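Local coordinates for protein deseasin MCP-01 (Pseudoalteromonas sp., PDB 3VV3) that hydrolyses collagen as the calcium-binding catalytic domain of a bacterial serine protease of the subtilisin family, at residues D206-P211 against G241-D246; V133-L138 against I150-Y155; G52-H57 against T257-S262. All blocks are in the same frame, centred on the assembly; numbering follows the deposited sequence.

Contact 1 (D206-P211 against G241-D246)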
loop_
_atom_site.group_PDB
_atom_site.type_symbol
_atom_site.label_atom_id
_atom_site.label_comp_id
_atom_site.label_asym_id
_atom_site.label_seq_id
_atom_site.Cartn_x
_atom_site.Cartn_y
_atom_site.Cartn_z
ATOM N N ASP A 206 -7.395 17.037 -2.597
ATOM C CA ASP A 206 -8.257 17.411 -3.716
ATOM C C ASP A 206 -7.506 17.324 -5.043
ATOM O O ASP A 206 -6.565 18.085 -5.284
ATOM C CB ASP A 206 -8.771 18.835 -3.462
ATOM C CG ASP A 206 -9.515 19.423 -4.644
ATOM O OD1 ASP A 206 -9.931 18.662 -5.543
ATOM O OD2 ASP A 206 -9.687 20.663 -4.660
ATOM N N ASN A 207 -7.915 16.390 -5.904
ATOM C CA ASN A 207 -7.226 16.156 -7.171
ATOM C C ASN A 207 -7.470 17.249 -8.212
ATOM O O ASN A 207 -6.752 17.328 -9.207
ATOM C CB ASN A 207 -7.590 14.789 -7.760
ATOM C CG ASN A 207 -6.961 13.637 -6.999
ATOM O OD1 ASN A 207 -6.186 13.841 -6.069
ATOM N ND2 ASN A 207 -7.284 12.410 -7.411
ATOM N N ASP A 208 -8.481 18.084 -7.982
ATOM C CA ASP A 208 -8.705 19.224 -8.864
ATOM C C ASP A 208 -7.583 20.251 -8.694
ATOM O O ASP A 208 -7.233 20.952 -9.640
ATOM C CB ASP A 208 -10.073 19.869 -8.616
ATOM C CG ASP A 208 -11.218 19.050 -9.185
ATOM O OD1 ASP A 208 -11.057 17.824 -9.353
ATOM O OD2 ASP A 208 -12.291 19.633 -9.463
ATOM N N GLN A 209 -7.016 20.329 -7.491
ATOM C CA GLN A 209 -5.907 21.252 -7.228
ATOM C C GLN A 209 -4.555 20.557 -7.284
ATOM O O GLN A 209 -3.522 21.200 -7.480
ATOM C CB GLN A 209 -6.068 21.894 -5.853
ATOM C CG GLN A 209 -7.402 22.576 -5.645
ATOM C CD GLN A 209 -7.326 24.070 -5.849
ATOM O OE1 GLN A 209 -6.356 24.712 -5.442
ATOM N NE2 GLN A 209 -8.355 24.638 -6.475
ATOM N N ASN A 210 -4.570 19.243 -7.089
ATOM C CA ASN A 210 -3.358 18.445 -7.005
ATOM C C ASN A 210 -3.504 17.224 -7.902
ATOM O O ASN A 210 -3.839 16.148 -7.418
ATOM C CB ASN A 210 -3.142 17.980 -5.561
ATOM C CG ASN A 210 -3.196 19.124 -4.558
ATOM O OD1 ASN A 210 -2.210 19.833 -4.369
ATOM N ND2 ASN A 210 -4.348 19.309 -3.912
ATOM N N PRO A 211 -3.275 17.389 -9.215
ATOM C CA PRO A 211 -3.523 16.299 -10.167
ATOM C C PRO A 211 -2.748 15.017 -9.858
ATOM O O PRO A 211 -1.594 15.055 -9.438
ATOM C CB PRO A 211 -3.070 16.894 -11.505
ATOM C CG PRO A 211 -3.263 18.367 -11.328
ATOM C CD PRO A 211 -2.883 18.634 -9.899
ATOM N N GLY A 241 -12.195 14.792 -6.057
ATOM C CA GLY A 241 -12.078 15.868 -7.030
ATOM C C GLY A 241 -13.420 16.145 -7.679
ATOM O O GLY A 241 -13.967 15.283 -8.354
ATOM N N LEU A 242 -13.953 17.346 -7.474
ATOM C CA LEU A 242 -15.276 17.692 -8.002
ATOM C C LEU A 242 -15.395 17.435 -9.508
ATOM O O LEU A 242 -16.435 16.977 -9.990
ATOM C CB LEU A 242 -15.622 19.152 -7.673
ATOM C CG LEU A 242 -16.924 19.705 -8.251
ATOM C CD1 LEU A 242 -18.137 18.953 -7.712
ATOM C CD2 LEU A 242 -17.035 21.189 -7.932
ATOM N N THR A 243 -14.325 17.707 -10.248
ATOM C CA THR A 243 -14.341 17.492 -11.690
ATOM C C THR A 243 -13.427 16.347 -12.125
ATOM O O THR A 243 -13.623 15.769 -13.201
ATOM C CB THR A 243 -13.970 18.777 -12.469
ATOM O OG1 THR A 243 -12.611 19.141 -12.196
ATOM C CG2 THR A 243 -14.894 19.936 -12.078
ATOM N N SER A 244 -12.443 16.010 -11.292
ATOM C CA SER A 244 -11.415 15.044 -11.690
ATOM C C SER A 244 -11.622 13.633 -11.128
ATOM O O SER A 244 -10.909 12.697 -11.506
ATOM C CB SER A 244 -10.019 15.558 -11.317
ATOM O OG SER A 244 -9.852 15.595 -9.912
ATOM N N VAL A 245 -12.579 13.477 -10.217
ATOM C CA VAL A 245 -12.960 12.148 -9.736
ATOM C C VAL A 245 -14.466 11.978 -9.944
ATOM O O VAL A 245 -15.236 12.917 -9.739
ATOM C CB VAL A 245 -12.567 11.937 -8.253
ATOM C CG1 VAL A 245 -12.959 10.528 -7.778
ATOM C CG2 VAL A 245 -11.065 12.160 -8.072
ATOM N N ASP A 246 -14.891 10.785 -10.347
ATOM C CA ASP A 246 -16.260 10.613 -10.839
ATOM C C ASP A 246 -17.262 10.076 -9.821
ATOM O O ASP A 246 -18.411 10.519 -9.783
ATOM C CB ASP A 246 -16.243 9.709 -12.075
ATOM C CG ASP A 246 -15.416 10.292 -13.195
ATOM O OD1 ASP A 246 -15.646 11.479 -13.528
ATOM O OD2 ASP A 246 -14.542 9.573 -13.737
HETATM O O HOH W 1 -12.692 19.370 -5.767
HETATM O O HOH W 2 -8.366 12.312 -10.390
#
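The carboxylate of Asp208 faces the Thr243-Ser244 backbone, with N-H donors near its plane and a hydroxyl above it. Thr243 N reaches the syn lone pair of Asp208 OD2 at 2.9 Å, whereas Thr243 OG1 meets the same OD2 at 2.8 Å from above, 57° out of the carboxylate plane. On Asp208 OD1, Ser244 N enters from the syn side, tilted 20° from the plane, and Ser244 OG lies nearly on the C-O axis, with an OG-OD1 distance of 2.6 Å. Gly241, lacking a side chain, lets its CA come within 3.2 Å of Asp208 OD1. The amide of Asn207 meets Val245 more loosely, its ND2 lying 3.8 Å from Val245 CG2; this ND2 also donates to Ala200 O and to a water that passes on to Ser244 O. A second water, between Asp206 OD1 and Leu242 N, bridges the loops beside Gly241. Asp206 OD1 also accepts from Asp208 N in an Asx turn, which ties down the backbone carrying the carboxylate. The contact thus joins the loop after strand 195-199 to the one leading into strand 247-250, an edge strand of the parallel sheet. Four donors, two to each oxygen, fix the rotation of the Asp208 carboxylate, and such a setting would probably favour its ionised form.

Contact 2 (V133-L138 against I150-Y155)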
loop_
_atom_site.group_PDB
_atom_site.type_symbol
_atom_site.label_atom_id
_atom_site.label_comp_id
_atom_site.label_asym_id
_atom_site.label_seq_id
_atom_site.Cartn_x
_atom_site.Cartn_y
_atom_site.Cartn_z
ATOM N N VAL A 133 -7.588 -11.142 -17.851
ATOM C CA VAL A 133 -6.260 -11.178 -18.469
ATOM C C VAL A 133 -5.331 -10.210 -17.741
ATOM O O VAL A 133 -5.703 -9.072 -17.452
ATOM C CB VAL A 133 -6.305 -10.840 -19.989
ATOM C CG1 VAL A 133 -7.134 -9.593 -20.260
ATOM C CG2 VAL A 133 -4.887 -10.692 -20.556
ATOM N N GLY A 134 -4.125 -10.669 -17.427
ATOM C CA GLY A 134 -3.206 -9.834 -16.676
ATOM C C GLY A 134 -2.104 -9.253 -17.526
ATOM O O GLY A 134 -1.621 -9.898 -18.456
ATOM N N CYS A 135 -1.723 -8.016 -17.224
ATOM C CA CYS A 135 -0.455 -7.486 -17.705
ATOM C C CYS A 135 0.311 -6.956 -16.501
ATOM O O CYS A 135 -0.141 -6.038 -15.806
ATOM C CB CYS A 135 -0.639 -6.389 -18.756
ATOM S SG CYS A 135 0.940 -5.809 -19.450
ATOM N N LYS A 136 1.452 -7.581 -16.250
ATOM C CA LYS A 136 2.315 -7.245 -15.133
ATOM C C LYS A 136 3.323 -6.200 -15.582
ATOM O O LYS A 136 4.194 -6.496 -16.401
ATOM C CB LYS A 136 3.030 -8.519 -14.659
ATOM C CG LYS A 136 4.121 -8.304 -13.620
ATOM C CD LYS A 136 4.690 -9.649 -13.160
ATOM C CE LYS A 136 5.745 -9.446 -12.079
ATOM N NZ LYS A 136 5.157 -8.774 -10.865
ATOM N N PHE A 137 3.198 -4.970 -15.077
ATOM C CA PHE A 137 4.203 -3.939 -15.354
ATOM C C PHE A 137 4.924 -3.500 -14.076
ATOM O O PHE A 137 5.871 -2.720 -14.137
ATOM C CB PHE A 137 3.614 -2.721 -16.101
ATOM C CG PHE A 137 2.934 -1.711 -15.205
ATOM C CD1 PHE A 137 1.691 -1.983 -14.644
ATOM C CD2 PHE A 137 3.535 -0.490 -14.932
ATOM C CE1 PHE A 137 1.056 -1.051 -13.818
ATOM C CE2 PHE A 137 2.905 0.451 -14.111
ATOM C CZ PHE A 137 1.665 0.167 -13.555
ATOM N N LEU A 138 4.476 -4.016 -12.932
ATOM C CA LEU A 138 5.122 -3.750 -11.654
ATOM C C LEU A 138 5.785 -5.014 -11.136
ATOM O O LEU A 138 5.151 -6.062 -11.054
ATOM C CB LEU A 138 4.097 -3.255 -10.630
ATOM C CG LEU A 138 3.472 -1.914 -11.004
ATOM C CD1 LEU A 138 2.277 -1.607 -10.116
ATOM C CD2 LEU A 138 4.518 -0.798 -10.940
ATOM N N ILE A 150 2.231 1.653 -20.560
ATOM C CA ILE A 150 1.812 1.834 -21.957
ATOM C C ILE A 150 1.882 0.523 -22.752
ATOM O O ILE A 150 0.983 0.214 -23.542
ATOM C CB ILE A 150 2.622 2.964 -22.644
ATOM C CG1 ILE A 150 2.215 4.322 -22.067
ATOM C CG2 ILE A 150 2.393 2.956 -24.141
ATOM C CD1 ILE A 150 3.173 5.458 -22.439
ATOM N N LYS A 151 2.933 -0.263 -22.537
ATOM C CA LYS A 151 3.014 -1.570 -23.176
ATOM C C LYS A 151 1.794 -2.413 -22.813
ATOM O O LYS A 151 1.250 -3.122 -23.657
ATOM C CB LYS A 151 4.302 -2.309 -22.798
ATOM C CG LYS A 151 5.552 -1.714 -23.419
ATOM C CD LYS A 151 6.827 -2.384 -22.894
ATOM C CE LYS A 151 7.024 -3.779 -23.456
ATOM N NZ LYS A 151 8.328 -4.357 -22.979
ATOM N N CYS A 152 1.366 -2.331 -21.557
ATOM C CA CYS A 152 0.180 -3.057 -21.103
ATOM C C CYS A 152 -1.085 -2.585 -21.803
ATOM O O CYS A 152 -1.878 -3.396 -22.282
ATOM C CB CYS A 152 0.009 -2.925 -19.586
ATOM S SG CYS A 152 1.173 -3.955 -18.656
ATOM N N ILE A 153 -1.284 -1.275 -21.844
ATOM C CA ILE A 153 -2.472 -0.732 -22.499
ATOM C C ILE A 153 -2.502 -1.112 -23.981
ATOM O O ILE A 153 -3.515 -1.592 -24.481
ATOM C CB ILE A 153 -2.585 0.795 -22.306
ATOM C CG1 ILE A 153 -2.679 1.118 -20.811
ATOM C CG2 ILE A 153 -3.797 1.344 -23.070
ATOM C CD1 ILE A 153 -2.399 2.569 -20.463
ATOM N N ASP A 154 -1.377 -0.933 -24.664
ATOM C CA ASP A 154 -1.278 -1.325 -26.068
ATOM C C ASP A 154 -1.594 -2.814 -26.258
ATOM O O ASP A 154 -2.259 -3.199 -27.225
ATOM C CB ASP A 154 0.123 -1.027 -26.615
ATOM C CG ASP A 154 0.400 0.466 -26.768
ATOM O OD1 ASP A 154 -0.516 1.295 -26.573
ATOM O OD2 ASP A 154 1.560 0.806 -27.095
ATOM N N TYR A 155 -1.102 -3.651 -25.347
ATOM C CA TYR A 155 -1.347 -5.096 -25.439
ATOM C C TYR A 155 -2.834 -5.401 -25.345
ATOM O O TYR A 155 -3.377 -6.171 -26.142
ATOM C CB TYR A 155 -0.599 -5.840 -24.326
ATOM C CG TYR A 155 -0.940 -7.313 -24.178
ATOM C CD1 TYR A 155 -0.396 -8.262 -25.039
ATOM C CD2 TYR A 155 -1.761 -7.761 -23.142
ATOM C CE1 TYR A 155 -0.692 -9.617 -24.902
ATOM C CE2 TYR A 155 -2.058 -9.123 -22.995
ATOM C CZ TYR A 155 -1.516 -10.038 -23.879
ATOM O OH TYR A 155 -1.791 -11.379 -23.739
#
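Cys135 and Cys152 meet because the SG of Cys135 stands anti to its backbone N (chi1 -176°), while the SG of Cys152 lies beside its own backbone N. The resulting disulfide has an SG-SG distance of 2.0 Å and a chi3 of -75°, and it holds the CA atoms of Cys135 and Cys152 5.6 Å apart. Two apolar contacts flank it. Cys152 SG rests 3.7 Å from Phe137 CB and lies oblique to that ring, 5.5 Å from its centroid. Toward the beginning of the strand segment, Val133 CG2 comes to the edge of the Tyr155 ring, 4.1 Å from CE2. The hydroxyl of Tyr155 bonds to Asp86, a calcium ligand, and its ring meets that of Tyr83, so the helix also abuts the calcium-binding loop. Strand 133-136 and helix 150-155 run nearly antiparallel, at 156°, with axes 8.5 Å apart at closest approach. They are the first two elements of a beta-alpha-beta crossover: strand 131-136, helix 146-161, then strand 166-171. In the sheet, strand 45-50 lies between those two strands, and its Ile49 touches Phe137, Cys152 and Ile153, while helix 180-191 packs against Ile150, Ile153 and Asp154.

Contact 3 (G52-H57 against T257-S262)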
loop_
_atom_site.group_PDB
_atom_site.type_symbol
_atom_site.label_atom_id
_atom_site.label_comp_id
_atom_site.label_asym_id
_atom_site.label_seq_id
_atom_site.Cartn_x
_atom_site.Cartn_y
_atom_site.Cartn_z
ATOM N N GLY A 52 0.537 -8.216 -11.806
ATOM C CA GLY A 52 0.254 -9.525 -12.372
ATOM C C GLY A 52 -1.060 -10.108 -11.866
ATOM O O GLY A 52 -1.822 -9.443 -11.165
ATOM N N VAL A 53 -1.321 -11.359 -12.234
ATOM C CA VAL A 53 -2.493 -12.098 -11.774
ATOM C C VAL A 53 -2.045 -13.510 -11.438
ATOM O O VAL A 53 -1.431 -14.172 -12.266
ATOM C CB VAL A 53 -3.569 -12.191 -12.878
ATOM C CG1 VAL A 53 -4.769 -13.011 -12.396
ATOM C CG2 VAL A 53 -4.008 -10.790 -13.314
ATOM N N ASP A 54 -2.315 -13.970 -10.222
ATOM C CA ASP A 54 -2.016 -15.365 -9.907
ATOM C C ASP A 54 -3.144 -16.253 -10.415
ATOM O O ASP A 54 -4.068 -16.598 -9.666
ATOM C CB ASP A 54 -1.815 -15.589 -8.408
ATOM C CG ASP A 54 -1.404 -17.022 -8.089
ATOM O OD1 ASP A 54 -1.280 -17.835 -9.033
ATOM O OD2 ASP A 54 -1.207 -17.341 -6.898
ATOM N N TYR A 55 -3.046 -16.628 -11.689
ATOM C CA TYR A 55 -4.062 -17.440 -12.352
ATOM C C TYR A 55 -4.067 -18.878 -11.838
ATOM O O TYR A 55 -4.900 -19.683 -12.255
ATOM C CB TYR A 55 -3.841 -17.421 -13.876
ATOM C CG TYR A 55 -2.402 -17.690 -14.247
ATOM C CD1 TYR A 55 -1.897 -18.985 -14.242
ATOM C CD2 TYR A 55 -1.539 -16.650 -14.563
ATOM C CE1 TYR A 55 -0.580 -19.238 -14.558
ATOM C CE2 TYR A 55 -0.217 -16.890 -14.881
ATOM C CZ TYR A 55 0.258 -18.187 -14.871
ATOM O OH TYR A 55 1.565 -18.442 -15.179
ATOM N N SER A 56 -3.136 -19.199 -10.943
ATOM C CA SER A 56 -3.071 -20.542 -10.353
ATOM C C SER A 56 -3.822 -20.629 -9.020
ATOM O O SER A 56 -4.038 -21.718 -8.490
ATOM C CB SER A 56 -1.616 -20.989 -10.168
ATOM O OG SER A 56 -1.057 -20.482 -8.963
ATOM N N HIS A 57 -4.211 -19.482 -8.478
ATOM C CA HIS A 57 -4.984 -19.454 -7.237
ATOM C C HIS A 57 -6.300 -20.219 -7.415
ATOM O O HIS A 57 -7.038 -20.001 -8.383
ATOM C CB HIS A 57 -5.265 -18.003 -6.810
ATOM C CG HIS A 57 -5.866 -17.878 -5.444
ATOM N ND1 HIS A 57 -5.246 -17.204 -4.413
ATOM C CD2 HIS A 57 -7.025 -18.354 -4.936
ATOM C CE1 HIS A 57 -6.005 -17.261 -3.332
ATOM N NE2 HIS A 57 -7.091 -17.953 -3.625
ATOM N N THR A 257 -8.346 -12.315 -2.711
ATOM C CA THR A 257 -7.306 -13.293 -2.997
ATOM C C THR A 257 -5.905 -12.685 -3.038
ATOM O O THR A 257 -5.713 -11.600 -3.592
ATOM C CB THR A 257 -7.556 -13.919 -4.384
ATOM O OG1 THR A 257 -7.817 -12.873 -5.331
ATOM C CG2 THR A 257 -8.775 -14.842 -4.350
ATOM N N VAL A 258 -4.930 -13.403 -2.481
ATOM C CA VAL A 258 -3.510 -13.103 -2.698
ATOM C C VAL A 258 -2.760 -14.399 -3.039
ATOM O O VAL A 258 -3.260 -15.490 -2.776
ATOM C CB VAL A 258 -2.851 -12.398 -1.494
ATOM C CG1 VAL A 258 -3.488 -11.016 -1.263
ATOM C CG2 VAL A 258 -2.955 -13.257 -0.241
ATOM N N PRO A 259 -1.562 -14.286 -3.629
ATOM C CA PRO A 259 -0.847 -15.492 -4.066
ATOM C C PRO A 259 -0.529 -16.473 -2.935
ATOM O O PRO A 259 -0.590 -16.129 -1.753
ATOM C CB PRO A 259 0.437 -14.931 -4.688
ATOM C CG PRO A 259 0.046 -13.544 -5.143
ATOM C CD PRO A 259 -0.864 -13.057 -4.044
ATOM N N GLY A 260 -0.197 -17.704 -3.308
ATOM C CA GLY A 260 0.015 -18.752 -2.327
ATOM C C GLY A 260 -1.285 -19.243 -1.713
ATOM O O GLY A 260 -1.325 -19.569 -0.525
ATOM N N ASN A 261 -2.351 -19.270 -2.515
ATOM C CA ASN A 261 -3.644 -19.810 -2.081
ATOM C C ASN A 261 -4.094 -19.220 -0.750
ATOM O O ASN A 261 -4.531 -19.940 0.151
ATOM C CB ASN A 261 -3.583 -21.341 -1.990
ATOM C CG ASN A 261 -4.939 -21.970 -1.724
ATOM O OD1 ASN A 261 -5.980 -21.377 -1.998
ATOM N ND2 ASN A 261 -4.930 -23.186 -1.186
ATOM N N SER A 262 -3.985 -17.904 -0.632
ATOM C CA SER A 262 -4.338 -17.223 0.605
ATOM C C SER A 262 -5.285 -16.059 0.338
ATOM O O SER A 262 -5.668 -15.797 -0.805
ATOM C CB SER A 262 -3.080 -16.710 1.317
ATOM O OG SER A 262 -2.172 -17.763 1.605
HETATM O O HOH W 3 -2.197 -19.224 -5.265
HETATM O O HOH W 4 1.168 -18.340 -5.951
#
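Asp54 and His57 begin and end a type I beta turn that lies against the bend at Pro259-Asn261, with the CA atoms of His57 and Asn261 5.3 Å apart. The CG of His57 stands anti to its backbone N (chi1 -171°), and the imidazole enters between Thr257 and Asn261. Thr257 CG2 lies over one face, 3.8 Å from the centroid of the His57 ring and offset toward NE2, while Asn261 CA covers the opposite face at 4.0 Å from that centroid; both are CH-pi contacts. At the ring edge His57 ND1 gives a weak bond to Val258 O, 3.1 Å long and bent to 127° at the hydrogen, and CE1 approaches Ser262 O to 2.9 Å. Those two carbonyls belong to the antiparallel hairpin of strands 254-258 and 262-266, where Val258 and Ser262 form a hydrogen-bonded pair, one of its bonds weak, and Gly260 and Asn261 take positive phi in the turn. The loop bearing His57 follows strand 45-50 of the parallel subtilase sheet, so the imidazole joins sheet-end loop to hairpin. Asp54 divides its oxygens between the two segments. Asp54 OD1 takes Ser56 OG at 2.7 Å through its syn lone pair, and accepts Ser56 N from 41° above the carboxylate plane, an Asx turn. Asp54 OD2 sits 3.4 Å from Pro259 CA and receives two waters, which in turn accept from Gly260 N and Asn261 N. An alanine in place of Asp54 would probably leave Ser56 OG and N without this acceptor and the two bridging waters without their anchor beside the hairpin turn. Helix 105-114 backs both segments: Thr107 OG1 bonds to Asp54 N, and Thr107 O to Thr257 OG1.

Contacts 2 and 3 are neighbours, with centres 18 Å apart: Gly134 CA packs on Val53 CG2 at 3.6 Å and Lys136 CB on Gly52 CA at 3.7 Å. Both border the likely Asp50-His105-Ser270 triad; the loop of contact 3 follows Asp50 closely, and the side chains of Phe137 and Val258 lie near the triad residues without touching them. Contact 2 also reaches toward calcium, about 6 Å from the Tyr155 side chain. Contact 1 stands apart, on the opposite side of the chain's centre from contact 3, with nearest atoms about 22 Å away, and about 16 Å from contact 2. Along the chain, contact 3 encloses the other two, which follow in series.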